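Local coordinates for protein cortical-lytic enzyme (Bacillus cereus, PDB 4S3J) that acts as an N-acetylglucosaminidase that cleaves partially degraded cortex peptidoglycan during spore germination, probably recognising its muramic acid delta-lactam residues, at residues A266-Y269 and K270-G273; I195-K198 and F199-I203; A75-A78 and K79-L83; W418-L421 and V422-T426; Y361-T364 and A365-P368. All coordinates share one frame; numbering follows the deposited sequence.

Contact 1 (A266-Y269 and K270-G273)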
loop_
_atom_site.group_PDB
_atom_site.type_symbol
_atom_site.label_atom_id
_atom_site.label_comp_id
_atom_site.label_asym_id
_atom_site.label_seq_id
_atom_site.Cartn_x
_atom_site.Cartn_y
_atom_site.Cartn_z
ATOM N N ALA A 266 -4.264 20.629 -11.356
ATOM C CA ALA A 266 -2.985 21.018 -10.791
ATOM C C ALA A 266 -2.025 19.853 -10.626
ATOM O O ALA A 266 -0.847 20.074 -10.381
ATOM C CB ALA A 266 -3.198 21.692 -9.451
ATOM N N HIS A 267 -2.515 18.618 -10.755
ATOM C CA HIS A 267 -1.622 17.455 -10.731
ATOM C C HIS A 267 -1.308 17.032 -12.168
ATOM O O HIS A 267 -1.993 16.202 -12.768
ATOM C CB HIS A 267 -2.227 16.300 -9.931
ATOM C CG HIS A 267 -2.082 16.466 -8.458
ATOM N ND1 HIS A 267 -2.325 15.434 -7.554
ATOM C CD2 HIS A 267 -1.718 17.523 -7.698
ATOM C CE1 HIS A 267 -2.115 15.859 -6.339
ATOM N NE2 HIS A 267 -1.750 17.134 -6.383
ATOM N N ASP A 268 -0.245 17.624 -12.693
ATOM C CA ASP A 268 0.144 17.483 -14.087
ATOM C C ASP A 268 1.060 16.276 -14.234
ATOM O O ASP A 268 2.266 16.360 -13.993
ATOM C CB ASP A 268 0.828 18.779 -14.536
ATOM C CG ASP A 268 1.062 18.868 -16.045
ATOM O OD1 ASP A 268 1.206 17.824 -16.723
ATOM O OD2 ASP A 268 1.093 20.028 -16.550
ATOM N N TYR A 269 0.477 15.138 -14.614
ATOM C CA TYR A 269 1.215 13.887 -14.687
ATOM C C TYR A 269 2.459 14.009 -15.577
ATOM O O TYR A 269 3.566 13.668 -15.157
ATOM C CB TYR A 269 0.314 12.765 -15.223
ATOM C CG TYR A 269 -0.480 11.957 -14.188
ATOM C CD1 TYR A 269 -1.239 12.576 -13.201
ATOM C CD2 TYR A 269 -0.504 10.570 -14.251
ATOM C CE1 TYR A 269 -1.970 11.831 -12.281
ATOM C CE2 TYR A 269 -1.222 9.825 -13.346
ATOM C CZ TYR A 269 -1.959 10.445 -12.370
ATOM O OH TYR A 269 -2.683 9.678 -11.480
ATOM N N LYS A 270 2.280 14.553 -16.783
ATOM C CA LYS A 270 3.363 14.627 -17.759
ATOM C C LYS A 270 4.483 15.534 -17.264
ATOM O O LYS A 270 5.653 15.173 -17.310
ATOM C CB LYS A 270 2.838 15.166 -19.088
ATOM C CG LYS A 270 3.808 15.064 -20.261
ATOM C CD LYS A 270 3.172 15.649 -21.518
ATOM C CE LYS A 270 2.080 14.770 -22.092
ATOM N NZ LYS A 270 1.436 15.418 -23.268
ATOM N N ALA A 271 4.124 16.720 -16.784
ATOM C CA ALA A 271 5.129 17.661 -16.315
ATOM C C ALA A 271 5.880 17.153 -15.092
ATOM O O ALA A 271 7.100 17.251 -15.028
ATOM C CB ALA A 271 4.485 19.018 -16.012
ATOM N N GLN A 272 5.153 16.636 -14.104
ATOM C CA GLN A 272 5.819 16.166 -12.896
ATOM C C GLN A 272 6.720 14.979 -13.216
ATOM O O GLN A 272 7.837 14.890 -12.712
ATOM C CB GLN A 272 4.792 15.805 -11.808
ATOM C CG GLN A 272 4.029 17.023 -11.265
ATOM C CD GLN A 272 3.367 16.784 -9.911
ATOM O OE1 GLN A 272 3.735 15.866 -9.184
ATOM N NE2 GLN A 272 2.363 17.596 -9.592
ATOM N N GLY A 273 6.257 14.095 -14.095
ATOM C CA GLY A 273 7.025 12.917 -14.465
ATOM C C GLY A 273 8.373 13.241 -15.086
ATOM O O GLY A 273 9.323 12.454 -15.022
HETATM O O HOH W 1 1.541 19.686 -11.531
#

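Contact 2 (I195-K198 and F199-I203)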
loop_
_atom_site.group_PDB
_atom_site.type_symbol
_atom_site.label_atom_id
_atom_site.label_comp_id
_atom_site.label_asym_id
_atom_site.label_seq_id
_atom_site.Cartn_x
_atom_site.Cartn_y
_atom_site.Cartn_z
ATOM N N ILE A 195 9.171 34.429 -0.680
ATOM C CA ILE A 195 8.750 33.379 0.249
ATOM C C ILE A 195 9.185 32.008 -0.256
ATOM O O ILE A 195 9.690 31.202 0.520
ATOM C CB ILE A 195 7.229 33.406 0.449
ATOM C CG1 ILE A 195 6.831 34.678 1.205
ATOM C CG2 ILE A 195 6.740 32.172 1.207
ATOM C CD1 ILE A 195 5.362 34.936 1.243
ATOM N N GLN A 196 9.023 31.752 -1.550
ATOM C CA GLN A 196 9.380 30.443 -2.102
ATOM C C GLN A 196 10.880 30.189 -1.940
ATOM O O GLN A 196 11.300 29.077 -1.659
ATOM C CB GLN A 196 8.964 30.333 -3.572
ATOM C CG GLN A 196 9.202 28.961 -4.159
ATOM C CD GLN A 196 8.769 28.859 -5.607
ATOM O OE1 GLN A 196 9.583 28.583 -6.488
ATOM N NE2 GLN A 196 7.483 29.041 -5.856
ATOM N N ASN A 197 11.700 31.227 -2.110
ATOM C CA ASN A 197 13.141 31.049 -1.974
ATOM C C ASN A 197 13.522 30.682 -0.541
ATOM O O ASN A 197 14.342 29.788 -0.309
ATOM C CB ASN A 197 13.871 32.329 -2.400
ATOM C CG ASN A 197 15.369 32.229 -2.225
ATOM O OD1 ASN A 197 16.020 31.390 -2.842
ATOM N ND2 ASN A 197 15.924 33.077 -1.361
ATOM N N LYS A 198 12.886 31.350 0.414
ATOM C CA LYS A 198 13.082 31.060 1.832
ATOM C C LYS A 198 12.601 29.654 2.166
ATOM O O LYS A 198 13.243 28.921 2.913
ATOM C CB LYS A 198 12.325 32.071 2.694
ATOM C CG LYS A 198 12.413 31.810 4.198
ATOM C CD LYS A 198 11.799 32.949 5.015
ATOM C CE LYS A 198 11.706 32.575 6.496
ATOM N NZ LYS A 198 10.714 33.407 7.252
ATOM N N PHE A 199 11.464 29.298 1.587
ATOM C CA PHE A 199 10.854 27.977 1.770
ATOM C C PHE A 199 11.810 26.874 1.339
ATOM O O PHE A 199 12.053 25.918 2.097
ATOM C CB PHE A 199 9.534 27.925 0.977
ATOM C CG PHE A 199 8.683 26.689 1.217
ATOM C CD1 PHE A 199 8.351 26.287 2.504
ATOM C CD2 PHE A 199 8.162 25.995 0.151
ATOM C CE1 PHE A 199 7.548 25.181 2.719
ATOM C CE2 PHE A 199 7.352 24.880 0.357
ATOM C CZ PHE A 199 7.037 24.493 1.654
ATOM N N ILE A 200 12.349 26.989 0.132
ATOM C CA ILE A 200 13.241 25.950 -0.381
ATOM C C ILE A 200 14.503 25.882 0.480
ATOM O O ILE A 200 15.002 24.810 0.780
ATOM C CB ILE A 200 13.608 26.196 -1.864
ATOM C CG1 ILE A 200 12.349 26.096 -2.721
ATOM C CG2 ILE A 200 14.658 25.200 -2.337
ATOM C CD1 ILE A 200 12.536 26.473 -4.159
ATOM N N THR A 201 15.012 27.037 0.894
ATOM C CA THR A 201 16.165 27.063 1.784
ATOM C C THR A 201 15.880 26.308 3.081
ATOM O O THR A 201 16.699 25.500 3.523
ATOM C CB THR A 201 16.575 28.522 2.098
ATOM O OG1 THR A 201 17.066 29.129 0.900
ATOM C CG2 THR A 201 17.665 28.577 3.144
ATOM N N ASN A 202 14.713 26.541 3.675
ATOM C CA ASN A 202 14.356 25.881 4.935
ATOM C C ASN A 202 14.149 24.378 4.770
ATOM O O ASN A 202 14.472 23.592 5.668
ATOM C CB ASN A 202 13.092 26.498 5.545
ATOM C CG ASN A 202 13.354 27.848 6.174
ATOM O OD1 ASN A 202 14.439 28.095 6.704
ATOM N ND2 ASN A 202 12.365 28.735 6.113
ATOM N N ILE A 203 13.581 23.996 3.631
ATOM C CA ILE A 203 13.387 22.580 3.296
ATOM C C ILE A 203 14.730 21.855 3.225
ATOM O O ILE A 203 14.872 20.752 3.757
ATOM C CB ILE A 203 12.636 22.431 1.957
ATOM C CG1 ILE A 203 11.180 22.868 2.138
ATOM C CG2 ILE A 203 12.704 20.985 1.432
ATOM C CD1 ILE A 203 10.450 23.094 0.832
#

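Contact 3 (A75-A78 and K79-L83)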
loop_
_atom_site.group_PDB
_atom_site.type_symbol
_atom_site.label_atom_id
_atom_site.label_comp_id
_atom_site.label_asym_id
_atom_site.label_seq_id
_atom_site.Cartn_x
_atom_site.Cartn_y
_atom_site.Cartn_z
ATOM N N ALA A 75 5.634 -20.968 -19.672
ATOM C CA ALA A 75 5.963 -22.168 -20.454
ATOM C C ALA A 75 6.721 -23.191 -19.623
ATOM O O ALA A 75 6.517 -24.390 -19.784
ATOM C CB ALA A 75 6.779 -21.802 -21.687
ATOM N N SER A 76 7.632 -22.729 -18.767
ATOM C CA SER A 76 8.405 -23.642 -17.926
ATOM C C SER A 76 7.523 -24.326 -16.891
ATOM O O SER A 76 7.657 -25.516 -16.647
ATOM C CB SER A 76 9.541 -22.911 -17.221
ATOM O OG SER A 76 10.396 -22.283 -18.162
ATOM N N LEU A 77 6.633 -23.563 -16.267
ATOM C CA LEU A 77 5.724 -24.131 -15.260
ATOM C C LEU A 77 4.812 -25.163 -15.880
ATOM O O LEU A 77 4.599 -26.230 -15.315
ATOM C CB LEU A 77 4.891 -23.021 -14.619
ATOM C CG LEU A 77 3.834 -23.445 -13.604
ATOM C CD1 LEU A 77 4.488 -24.080 -12.408
ATOM C CD2 LEU A 77 2.995 -22.214 -13.157
ATOM N N ALA A 78 4.279 -24.850 -17.056
ATOM C CA ALA A 78 3.393 -25.778 -17.759
ATOM C C ALA A 78 4.156 -27.043 -18.159
ATOM O O ALA A 78 3.702 -28.163 -17.911
ATOM C CB ALA A 78 2.784 -25.104 -18.981
ATOM N N LYS A 79 5.316 -26.865 -18.775
ATOM C CA LYS A 79 6.103 -28.010 -19.233
ATOM C C LYS A 79 6.466 -28.967 -18.097
ATOM O O LYS A 79 6.314 -30.185 -18.240
ATOM C CB LYS A 79 7.357 -27.529 -19.960
ATOM C CG LYS A 79 8.325 -28.627 -20.345
ATOM C CD LYS A 79 9.411 -28.135 -21.298
ATOM C CE LYS A 79 10.483 -29.208 -21.486
ATOM N NZ LYS A 79 9.917 -30.558 -21.783
ATOM N N VAL A 80 6.938 -28.447 -16.970
ATOM C CA VAL A 80 7.471 -29.341 -15.945
ATOM C C VAL A 80 6.347 -30.138 -15.271
ATOM O O VAL A 80 6.605 -31.152 -14.613
ATOM C CB VAL A 80 8.308 -28.564 -14.897
ATOM C CG1 VAL A 80 7.427 -27.722 -13.966
ATOM C CG2 VAL A 80 9.173 -29.533 -14.101
ATOM N N ASN A 81 5.103 -29.702 -15.481
ATOM C CA ASN A 81 3.936 -30.388 -14.933
ATOM C C ASN A 81 3.135 -31.156 -15.977
ATOM O O ASN A 81 2.060 -31.678 -15.674
ATOM C CB ASN A 81 3.011 -29.373 -14.248
ATOM C CG ASN A 81 3.564 -28.884 -12.914
ATOM O OD1 ASN A 81 3.544 -29.612 -11.908
ATOM N ND2 ASN A 81 4.026 -27.630 -12.891
ATOM N N ASN A 82 3.651 -31.212 -17.207
ATOM C CA ASN A 82 2.961 -31.867 -18.319
ATOM C C ASN A 82 1.553 -31.322 -18.515
ATOM O O ASN A 82 0.596 -32.079 -18.643
ATOM C CB ASN A 82 2.895 -33.387 -18.128
ATOM C CG ASN A 82 2.490 -34.101 -19.398
ATOM O OD1 ASN A 82 2.672 -33.576 -20.511
ATOM N ND2 ASN A 82 1.919 -35.286 -19.251
ATOM N N LEU A 83 1.422 -29.997 -18.489
ATOM C CA LEU A 83 0.121 -29.344 -18.646
ATOM C C LEU A 83 0.142 -28.380 -19.819
ATOM O O LEU A 83 1.208 -27.923 -20.220
ATOM C CB LEU A 83 -0.275 -28.581 -17.370
ATOM C CG LEU A 83 -0.411 -29.386 -16.080
ATOM C CD1 LEU A 83 -0.655 -28.452 -14.888
ATOM C CD2 LEU A 83 -1.530 -30.406 -16.198
#

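Contact 4 (W418-L421 and V422-T426)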
loop_
_atom_site.group_PDB
_atom_site.type_symbol
_atom_site.label_atom_id
_atom_site.label_comp_id
_atom_site.label_asym_id
_atom_site.label_seq_id
_atom_site.Cartn_x
_atom_site.Cartn_y
_atom_site.Cartn_z
ATOM N N TRP A 418 3.627 -8.141 4.647
ATOM C CA TRP A 418 5.054 -7.883 4.720
ATOM C C TRP A 418 5.860 -9.135 4.367
ATOM O O TRP A 418 6.841 -9.053 3.632
ATOM C CB TRP A 418 5.394 -7.335 6.109
ATOM C CG TRP A 418 4.593 -6.085 6.368
ATOM C CD1 TRP A 418 3.532 -5.943 7.206
ATOM C CD2 TRP A 418 4.760 -4.818 5.716
ATOM N NE1 TRP A 418 3.039 -4.651 7.142
ATOM C CE2 TRP A 418 3.771 -3.948 6.223
ATOM C CE3 TRP A 418 5.654 -4.335 4.764
ATOM C CZ2 TRP A 418 3.666 -2.622 5.807
ATOM C CZ3 TRP A 418 5.539 -3.023 4.354
ATOM C CH2 TRP A 418 4.562 -2.188 4.877
ATOM N N ARG A 419 5.396 -10.296 4.811
ATOM C CA ARG A 419 6.054 -11.541 4.440
ATOM C C ARG A 419 5.943 -11.782 2.933
ATOM O O ARG A 419 6.907 -12.193 2.303
ATOM C CB ARG A 419 5.477 -12.721 5.217
ATOM C CG ARG A 419 6.083 -14.057 4.780
ATOM C CD ARG A 419 7.577 -14.123 5.096
ATOM N NE ARG A 419 8.182 -15.385 4.673
ATOM C CZ ARG A 419 8.217 -16.491 5.414
ATOM N NH1 ARG A 419 7.643 -16.517 6.615
ATOM N NH2 ARG A 419 8.796 -17.587 4.937
ATOM N N LEU A 420 4.774 -11.548 2.350
ATOM C CA LEU A 420 4.616 -11.765 0.920
ATOM C C LEU A 420 5.449 -10.774 0.109
ATOM O O LEU A 420 5.922 -11.097 -0.971
ATOM C CB LEU A 420 3.145 -11.690 0.524
ATOM C CG LEU A 420 2.308 -12.898 0.957
ATOM C CD1 LEU A 420 0.845 -12.579 0.731
ATOM C CD2 LEU A 420 2.731 -14.151 0.229
ATOM N N LEU A 421 5.633 -9.557 0.628
ATOM C CA LEU A 421 6.449 -8.577 -0.070
ATOM C C LEU A 421 7.863 -9.127 -0.282
ATOM O O LEU A 421 8.405 -9.037 -1.400
ATOM C CB LEU A 421 6.498 -7.258 0.718
ATOM C CG LEU A 421 7.237 -6.107 0.024
ATOM C CD1 LEU A 421 6.481 -5.589 -1.216
ATOM C CD2 LEU A 421 7.480 -4.996 1.012
ATOM N N VAL A 422 8.463 -9.666 0.780
ATOM C CA VAL A 422 9.832 -10.205 0.688
ATOM C C VAL A 422 9.899 -11.548 -0.045
ATOM O O VAL A 422 10.951 -11.892 -0.613
ATOM C CB VAL A 422 10.501 -10.379 2.080
ATOM C CG1 VAL A 422 10.610 -9.059 2.776
ATOM C CG2 VAL A 422 9.763 -11.346 2.941
ATOM N N GLU A 423 8.803 -12.305 -0.068
ATOM C CA GLU A 423 8.777 -13.544 -0.839
ATOM C C GLU A 423 8.741 -13.245 -2.333
ATOM O O GLU A 423 9.362 -13.939 -3.139
ATOM C CB GLU A 423 7.562 -14.389 -0.464
ATOM C CG GLU A 423 7.654 -15.026 0.910
ATOM C CD GLU A 423 8.728 -16.105 1.010
ATOM O OE1 GLU A 423 8.910 -16.890 0.046
ATOM O OE2 GLU A 423 9.396 -16.160 2.056
ATOM N N ASN A 424 8.064 -12.160 -2.689
ATOM C CA ASN A 424 7.831 -11.837 -4.098
ATOM C C ASN A 424 8.940 -11.078 -4.777
ATOM O O ASN A 424 9.123 -11.216 -5.975
ATOM C CB ASN A 424 6.556 -11.004 -4.235
ATOM C CG ASN A 424 5.319 -11.852 -4.404
ATOM O OD1 ASN A 424 4.888 -12.123 -5.522
ATOM N ND2 ASN A 424 4.714 -12.260 -3.289
ATOM N N PHE A 425 9.625 -10.248 -3.996
ATOM C CA PHE A 425 10.556 -9.250 -4.486
ATOM C C PHE A 425 11.828 -9.178 -3.670
ATOM O O PHE A 425 11.852 -9.515 -2.487
ATOM C CB PHE A 425 9.937 -7.841 -4.438
ATOM C CG PHE A 425 8.664 -7.669 -5.232
ATOM C CD1 PHE A 425 8.685 -7.643 -6.614
ATOM C CD2 PHE A 425 7.448 -7.482 -4.580
ATOM C CE1 PHE A 425 7.522 -7.462 -7.331
ATOM C CE2 PHE A 425 6.287 -7.285 -5.297
ATOM C CZ PHE A 425 6.321 -7.277 -6.666
ATOM N N THR A 426 12.875 -8.644 -4.297
ATOM C CA THR A 426 14.026 -8.163 -3.564
ATOM C C THR A 426 13.766 -6.715 -3.198
ATOM O O THR A 426 13.512 -5.907 -4.067
ATOM C CB THR A 426 15.301 -8.276 -4.403
ATOM O OG1 THR A 426 15.544 -9.659 -4.681
ATOM C CG2 THR A 426 16.470 -7.709 -3.673
#

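Contact 5 (Y361-T364 and A365-P368)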
loop_
_atom_site.group_PDB
_atom_site.type_symbol
_atom_site.label_atom_id
_atom_site.label_comp_id
_atom_site.label_asym_id
_atom_site.label_seq_id
_atom_site.Cartn_x
_atom_site.Cartn_y
_atom_site.Cartn_z
ATOM N N TYR A 361 -14.947 -13.702 -1.297
ATOM C CA TYR A 361 -13.953 -13.051 -2.158
ATOM C C TYR A 361 -14.540 -12.673 -3.513
ATOM O O TYR A 361 -15.108 -13.493 -4.210
ATOM C CB TYR A 361 -12.750 -13.962 -2.356
ATOM C CG TYR A 361 -11.542 -13.239 -2.894
ATOM C CD1 TYR A 361 -10.706 -12.522 -2.049
ATOM C CD2 TYR A 361 -11.261 -13.237 -4.259
ATOM C CE1 TYR A 361 -9.600 -11.853 -2.540
ATOM C CE2 TYR A 361 -10.154 -12.556 -4.766
ATOM C CZ TYR A 361 -9.328 -11.871 -3.906
ATOM O OH TYR A 361 -8.231 -11.180 -4.385
ATOM N N ASP A 362 -14.426 -11.395 -3.844
ATOM C CA ASP A 362 -14.893 -10.862 -5.123
ATOM C C ASP A 362 -13.755 -10.980 -6.138
ATOM O O ASP A 362 -12.752 -10.283 -6.025
ATOM C CB ASP A 362 -15.356 -9.405 -4.930
ATOM C CG ASP A 362 -15.895 -8.763 -6.206
ATOM O OD1 ASP A 362 -15.425 -9.061 -7.305
ATOM O OD2 ASP A 362 -16.819 -7.932 -6.108
ATOM N N PHE A 363 -13.895 -11.886 -7.107
ATOM C CA PHE A 363 -12.813 -12.147 -8.065
ATOM C C PHE A 363 -12.685 -11.078 -9.154
ATOM O O PHE A 363 -11.671 -11.035 -9.856
ATOM C CB PHE A 363 -13.020 -13.525 -8.699
ATOM C CG PHE A 363 -12.718 -14.656 -7.758
ATOM C CD1 PHE A 363 -13.692 -15.146 -6.903
ATOM C CD2 PHE A 363 -11.447 -15.201 -7.689
ATOM C CE1 PHE A 363 -13.406 -16.157 -6.017
ATOM C CE2 PHE A 363 -11.161 -16.211 -6.800
ATOM C CZ PHE A 363 -12.129 -16.691 -5.970
ATOM N N THR A 364 -13.694 -10.226 -9.306
ATOM C CA THR A 364 -13.614 -9.101 -10.239
ATOM C C THR A 364 -12.859 -7.926 -9.615
ATOM O O THR A 364 -11.907 -7.409 -10.206
ATOM C CB THR A 364 -15.019 -8.677 -10.704
ATOM O OG1 THR A 364 -15.623 -9.793 -11.371
ATOM C CG2 THR A 364 -14.960 -7.497 -11.671
ATOM N N ALA A 365 -13.276 -7.494 -8.431
ATOM C CA ALA A 365 -12.550 -6.470 -7.706
ATOM C C ALA A 365 -11.209 -6.957 -7.182
ATOM O O ALA A 365 -10.309 -6.144 -6.968
ATOM C CB ALA A 365 -13.396 -5.958 -6.539
ATOM N N GLN A 366 -11.094 -8.269 -6.967
ATOM C CA GLN A 366 -10.003 -8.908 -6.217
ATOM C C GLN A 366 -9.930 -8.313 -4.812
ATOM O O GLN A 366 -9.043 -7.524 -4.497
ATOM C CB GLN A 366 -8.652 -8.796 -6.962
ATOM C CG GLN A 366 -8.565 -9.671 -8.231
ATOM C CD GLN A 366 -8.409 -11.150 -7.925
ATOM O OE1 GLN A 366 -7.632 -11.537 -7.051
ATOM N NE2 GLN A 366 -9.129 -11.984 -8.662
ATOM N N ALA A 367 -10.922 -8.669 -3.991
ATOM C CA ALA A 367 -11.003 -8.192 -2.618
ATOM C C ALA A 367 -11.915 -9.057 -1.755
ATOM O O ALA A 367 -12.957 -9.542 -2.235
ATOM C CB ALA A 367 -11.498 -6.775 -2.584
ATOM N N PRO A 368 -11.525 -9.252 -0.488
ATOM C CA PRO A 368 -12.368 -9.984 0.462
ATOM C C PRO A 368 -13.427 -9.087 1.079
ATOM O O PRO A 368 -13.228 -7.876 1.213
ATOM C CB PRO A 368 -11.373 -10.446 1.516
ATOM C CG PRO A 368 -10.350 -9.326 1.538
ATOM C CD PRO A 368 -10.214 -8.898 0.102
#

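Contact 1 (A266-Y269 and K270-G273)
A266 and Q272 are tied together through one water at the N-terminal end of helix 269-275, which D268 caps as the N-cap residue. The carbonyl of A266 takes a hydrogen from this water, which lies 2.7 Å from A266 O. The same water accepts from D268 N and from Q272 NE2, so it bridges the approach to the helix and its first turn. The other end of the Q272 amide, OE1, is bonded to T249 OG1, and that fixes which way the amide is flipped. H267 comes next, with both ring nitrogens engaged elsewhere: NE2 to F219 O and ND1 to V252 N. Its imidazole is held about 4 Å from the side chain of E220, the likely proton donor of this family 18 glycosidase. At D268 the carboxylate swings over the helix start, CG anti to the backbone N (chi1 -169°). A271 N then reaches D268 OD1 at 3.1 Å in a nearly straight bond, coming from above the carboxylate plane. A271 CB lies over the same face of the carboxylate, 3.4 Å from D268 CG. The second oxygen, OD2, is salt-bridged to R227 and hydrogen-bonded to N231. D268 O receives Q272 N at 2.9 Å. With Y269, whose hydroxyl is held by V252 O, the helix proper begins: its carbonyl oxygen, Y269 O, accepts from G273 N at 2.9 Å.

Contact 2 (I195-K198 and F199-I203)
The amide of N202 crosses the aliphatic chain of K198, one turn earlier on the helix, at a slant, with N202 ND2 3.6 Å from K198 CG. The lysine runs out fully extended, CG anti to the backbone N (chi1 177°), and its NZ ends on D146 O, while N202 ND2 bonds to G147 O. Both polar ends therefore clasp the same loop. The F199 ring has I203 CD1 over the centre of one face, 3.6 Å above the plane; at the root of the side chain, F199 CB is 3.3 Å from I195 O. On a different side of the helix Q196 and I200 run alongside each other in the same direction, Q196 CG 4.2 Å from I200 CD1. The Q196 amide is fixed by I189 O and N236. The carbonyl of N197 is gripped twice by T201: its N and its OG1 each lie 3.1 Å from N197 O, approaching from opposite faces of the carbonyl plane. T201 OG1 is also bonded to R240. Regular i to i+4 backbone bonds complete the turns, F199 N to I195 O among them at 2.8 Å. In the TIM barrel, helix 193-210 lies outside the strands: F199 and I203 rest on strand 168-177, I195 and F199 also touch helix 183-191, and Q196, N197 and I200 pack on helix 227-240.

Contact 3 (A75-A78 and K79-L83)
A Schellman motif closes helix 74-80 of the second LysM domain, and A78 and L83 form its hallmark bond: L83 N reaches back to A78 O at 3.0 Å, nearly straight at 172°. The companion bond runs from N82 N to K79 O, also 3.0 Å. N82 is the C-prime residue, and its positive phi turns the chain out of the helix. A78 O holds a second donor, N81 N at 3.2 Å; the two arrive from opposite faces of the carbonyl plane, the one from N81 well above it. The reversal also brings L83 O to 3.5 Å from A78 CB. A78 packs further on L85, and L83 sits against L63 and L95, so the helix end touches both helix 63-70 and strand 94-96, parts of the strand-helix-helix-strand LysM fold. At N81 the side chain replaces a backbone donor. Its CG lies beside the backbone N (chi1 -74°), which turns the amide back toward the last helical turn, where L77 CD1 lies 3.6 Å from N81 ND2. The amide's OD1 accepts from Y96 N in the strand, leaving ND2 to meet L77 O at 2.9 Å, with that oxygen close to the amide plane.

Contact 4 (W418-L421 and V422-T426)
Charge pairing comes first: R419 takes hold of E423 side-on, NE and NH2 both donating to the same carboxylate oxygen. NE is 3.0 Å from E423 OE2, and NH2 3.3 Å from that atom. The oxygen lies in the guanidinium plane, but the two flat groups are turned 53° from each other, and both nitrogens arrive from one face of the carboxylate. Bends at chi2 in both chains (65° in R419, -68° in E423) bring the ends together. Among the hydrogen bonds, N424 does double duty at the C-terminal end of the helix: its N and its ND2 are each 2.9 Å from L420 O, on opposite faces of the carbonyl plane. N424 OD1 accepts from K398 and Q391. The helix ends here: F425 leaves helical geometry, and F425 N to L421 O at 3.1 Å is a weak bond. Apolar packing is led by L421 CD1, 4.0 Å from F425 CD2, the two side chains running roughly perpendicular. A tight methyl-to-carbonyl contact stands apart: V422 CG2, between its backbone N and carbonyl carbon, is 3.0 Å from R419 O. Helix 415-424 packs on helix 387-400, where F394 meets L420 and L421 and forms an edge-to-face pair with the F425 ring, and K398 makes a cation-pi contact with it. T426 pairs with strand 104-111, and N424 O bonds to N71 of the second LysM domain.

Contact 5 (Y361-T364 and A365-P368)
Two consecutive residues, Q366 and A367, both face D362 across this tight hairpin, a G1 beta bulge in which Q366 occupies the left-handed backbone position (phi 57°) that is usually a glycine's. D362 O accepts A367 N at 3.2 Å, in the carbonyl plane on a lone pair, and weakly Q366 N. The return bond, D362 N to A367 O, is 2.9 Å and nearly straight. The D362 side chain folds over the loop, so that D362 OD1 receives A365 N at 2.9 Å from above the carboxylate plane; T364 N adds a weak bond to the same oxygen. The Q366 amide spans from the Y361 hydroxyl on the first strand to the F363 carbonyl in the turn. Its chain kinks at chi2 (-74°), which brings Q366 NE2 to 3.0 Å from F363 O and places OE1 before the Y361 hydroxyl, Y361 OH donating at 2.8 Å from above the amide carbonyl plane. S392 is the outside partner of OE1. One face of the Y361 ring takes A367 N, 3.5 Å above the plane and offset toward the rim, and Y361 CE1 touches P368 CD at 4.0 Å. Y361 and P368 both rest on helix 387-400, D362 and A367 on W383 of strand 379-383. The arrangement is that of a beta hairpin closed by a G1 bulge, here within the antiparallel strands inserted between barrel strands 318-330 and 404-408.

How the contacts relate
Along the chain the order is contact 3, 2, 1, 5, 4, and none touches another. Contact 3 lies in the second LysM domain; contacts 1, 2 and 5 fall in the family 18 region. Contacts 2 and 3 are the farthest apart, centres about 59 Å, on opposite sides of the chain's centre. Contacts 1 and 2 (centres about 22 Å) share a neighbour, helix 227-240, while contacts 4 and 5 (about 21 Å) both pack on helix 387-400. Contact 4 also comes within about 13 Å (nearest atoms) of contact 3, where the barrel meets the LysM module. Contact 1 alone adjoins the probable proton donor; the others lie away, in outer helices, hairpin and LysM module.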